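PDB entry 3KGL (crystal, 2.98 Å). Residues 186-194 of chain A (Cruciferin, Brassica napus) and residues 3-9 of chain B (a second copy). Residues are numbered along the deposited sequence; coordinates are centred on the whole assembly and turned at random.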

# COMPACT_ATOMS: atom_id res chain seq x y z
N ASN A 186 -8.31 -1.59 3.31
CA ASN A 186 -9.55 -1.36 2.60
C ASN A 186 -9.36 -1.85 1.18
O ASN A 186 -8.60 -1.28 0.42
N GLN A 187 -10.05 -2.93 0.84
CA GLN A 187 -9.88 -3.56 -0.46
C GLN A 187 -10.85 -2.93 -1.42
O GLN A 187 -10.87 -3.24 -2.61
N LEU A 188 -11.66 -2.03 -0.89
CA LEU A 188 -12.74 -1.47 -1.68
C LEU A 188 -12.42 -0.09 -2.26
O LEU A 188 -11.84 0.00 -3.33
N ASP A 189 -12.77 0.96 -1.52
CA ASP A 189 -13.08 2.26 -2.11
C ASP A 189 -12.72 3.45 -1.29
O ASP A 189 -12.53 3.36 -0.08
N ARG A 190 -12.72 4.61 -1.94
CA ARG A 190 -12.51 5.87 -1.24
C ARG A 190 -13.70 6.33 -0.38
O ARG A 190 -13.71 7.45 0.10
N ASN A 191 -14.70 5.47 -0.18
CA ASN A 191 -15.78 5.72 0.78
C ASN A 191 -15.74 4.79 1.99
O ASN A 191 -15.18 3.69 1.92
N PRO A 192 -16.33 5.24 3.11
CA PRO A 192 -16.50 4.36 4.26
C PRO A 192 -17.70 3.49 3.97
O PRO A 192 -18.67 3.98 3.42
N ARG A 193 -17.63 2.21 4.28
CA ARG A 193 -18.75 1.35 3.96
C ARG A 193 -19.17 0.50 5.13
O ARG A 193 -18.50 -0.48 5.47
N PRO A 194 -20.27 0.88 5.77
CA PRO A 194 -20.87 0.09 6.83
C PRO A 194 -21.53 -1.11 6.18
O PRO A 194 -22.14 -0.98 5.11
N PHE B 3 -14.40 4.90 -10.65
CA PHE B 3 -13.48 5.54 -9.71
C PHE B 3 -13.98 6.96 -9.43
O PHE B 3 -14.71 7.52 -10.25
N PRO B 4 -13.62 7.55 -8.27
CA PRO B 4 -12.88 6.95 -7.15
C PRO B 4 -13.84 6.09 -6.36
O PRO B 4 -13.64 5.88 -5.16
N ASN B 5 -14.89 5.65 -7.06
CA ASN B 5 -15.95 4.81 -6.51
C ASN B 5 -15.93 3.42 -7.12
O ASN B 5 -16.96 2.76 -7.15
N GLU B 6 -14.77 3.00 -7.62
CA GLU B 6 -14.59 1.70 -8.29
C GLU B 6 -15.42 0.54 -7.74
O GLU B 6 -15.73 -0.40 -8.47
N CYS B 7 -15.80 0.59 -6.47
CA CYS B 7 -16.50 -0.53 -5.82
C CYS B 7 -18.01 -0.36 -5.58
O CYS B 7 -18.62 -1.14 -4.86
N GLN B 8 -18.60 0.68 -6.17
CA GLN B 8 -20.04 0.89 -6.11
C GLN B 8 -20.67 -0.00 -7.17
O GLN B 8 -21.05 0.44 -8.26
N LEU B 9 -20.77 -1.28 -6.84
CA LEU B 9 -21.25 -2.28 -7.78
C LEU B 9 -22.73 -2.56 -7.58
O LEU B 9 -23.18 -2.78 -6.45

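What holds the carboxylate of Asp189(A) against the turn of chain B? Its CA-to-CB bond points sideways, but chi1 near -112° brings the carboxylate close to the type I turn Asn5(B)–Gln8(B). There Asp189(A) OD1 accepts a weak hydrogen bond from Cys7(B) N at 3.1 Å. Within its own stretch, Asp189(A) OD2 is paired with Arg193(A) NH2 at 2.6 Å, a salt bridge that offsets the buried charge.

How does Arg193(A) reach the other chain? Its CA-to-CB bond points toward chain B, and the side chain extends with chi1 to chi3 m, t, t. Arg193(A) NH1 and NH2 both donate to Gln8(B) OE1, at 2.8 Å and 3.1 Å, so this one acceptor serves the guanidinium edge while Cys7(B) O lies over one face. Gln8(B), chi1 t and chi2 p, curls its amide back to meet it.

Which amides pair directly? Asn191(A), chi1 m, has its CA-to-CB bond toward chain B, and Asn191(A) ND2 donates to Asn5(B) OD1 at 2.9 Å; Asn5(B) is also m. Asn191(A) OD1 is satisfied elsewhere in the structure.

Where is the packing apolar? Cys7(B), also m, has its CA-to-CB bond toward chain A, placing Cys7(B) SG 3.9 Å from Leu188(A) CG; this sulfur-bearing residue is covalently bonded elsewhere in the structure. Arg190(A) lays CB 4.3 Å from Pro4(B) CB, then leads its guanidinium away.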

# COMPACT_ATOMS: atom_id res chain seq x y z
CB ASN A 186 -9.86 0.13 2.61
CG ASN A 186 -11.10 0.49 1.82
OD1 ASN A 186 -12.04 -0.29 1.70
ND2 ASN A 186 -11.11 1.68 1.29
CB GLN A 187 -10.18 -5.06 -0.35
CG GLN A 187 -9.18 -5.93 -1.09
CD GLN A 187 -7.81 -5.90 -0.47
OE1 GLN A 187 -7.43 -4.92 0.15
NE2 GLN A 187 -7.06 -6.97 -0.62
CB LEU A 188 -14.05 -1.46 -0.88
CG LEU A 188 -14.96 -2.69 -0.99
CD1 LEU A 188 -14.18 -3.97 -1.06
CD2 LEU A 188 -15.96 -2.74 0.17
CB ASP A 189 -14.59 2.37 -2.25
CG ASP A 189 -15.00 2.37 -3.65
OD1 ASP A 189 -14.10 2.31 -4.51
OD2 ASP A 189 -16.21 2.44 -3.88
CB ARG A 190 -12.12 6.96 -2.22
CG ARG A 190 -11.21 7.99 -1.63
CD ARG A 190 -9.82 7.43 -1.40
NE ARG A 190 -8.90 8.49 -1.02
CZ ARG A 190 -7.60 8.32 -0.84
NH1 ARG A 190 -7.07 7.11 -1.02
NH2 ARG A 190 -6.83 9.35 -0.50
CB ASN A 191 -17.17 5.61 0.14
CG ASN A 191 -17.23 6.16 -1.25
OD1 ASN A 191 -17.71 7.29 -1.47
ND2 ASN A 191 -16.77 5.38 -2.20
CB PRO A 192 -16.83 5.34 5.39
CG PRO A 192 -17.47 6.46 4.70
CD PRO A 192 -16.69 6.62 3.45
CB ARG A 193 -18.47 0.49 2.74
CG ARG A 193 -18.33 1.30 1.49
CD ARG A 193 -18.57 0.44 0.28
NE ARG A 193 -18.18 1.11 -0.95
CZ ARG A 193 -19.04 1.56 -1.85
NH1 ARG A 193 -20.34 1.44 -1.65
NH2 ARG A 193 -18.61 2.14 -2.95
CB PRO A 194 -21.95 1.02 7.40
CG PRO A 194 -21.79 2.32 6.70
CD PRO A 194 -21.09 2.05 5.42
CB PHE B 3 -12.05 5.53 -10.28
CG PHE B 3 -10.97 5.83 -9.26
CD1 PHE B 3 -10.23 7.01 -9.34
CD2 PHE B 3 -10.68 4.94 -8.24
CE1 PHE B 3 -9.23 7.30 -8.41
CE2 PHE B 3 -9.68 5.22 -7.30
CZ PHE B 3 -8.96 6.40 -7.39
CB PRO B 4 -12.47 8.16 -6.30
CG PRO B 4 -12.91 9.39 -7.08
CD PRO B 4 -14.02 8.93 -7.97
CB ASN B 5 -17.31 5.46 -6.76
CG ASN B 5 -17.53 6.70 -5.91
OD1 ASN B 5 -17.28 6.68 -4.70
ND2 ASN B 5 -17.99 7.77 -6.53
CB GLU B 6 -13.10 1.32 -8.31
CG GLU B 6 -12.28 1.94 -7.20
CD GLU B 6 -10.95 1.23 -6.95
OE1 GLU B 6 -9.91 1.92 -6.86
OE2 GLU B 6 -10.94 -0.02 -6.84
CB CYS B 7 -15.82 -0.87 -4.50
SG CYS B 7 -14.38 -1.87 -4.72
CB GLN B 8 -20.37 2.36 -6.38
CG GLN B 8 -21.82 2.70 -6.23
CD GLN B 8 -22.16 3.05 -4.81
OE1 GLN B 8 -21.54 2.54 -3.87
NE2 GLN B 8 -23.13 3.94 -4.64
CB LEU B 9 -20.44 -3.56 -7.58
CG LEU B 9 -19.23 -3.83 -8.45
CD1 LEU B 9 -18.75 -2.58 -9.15
CD2 LEU B 9 -18.12 -4.53 -7.64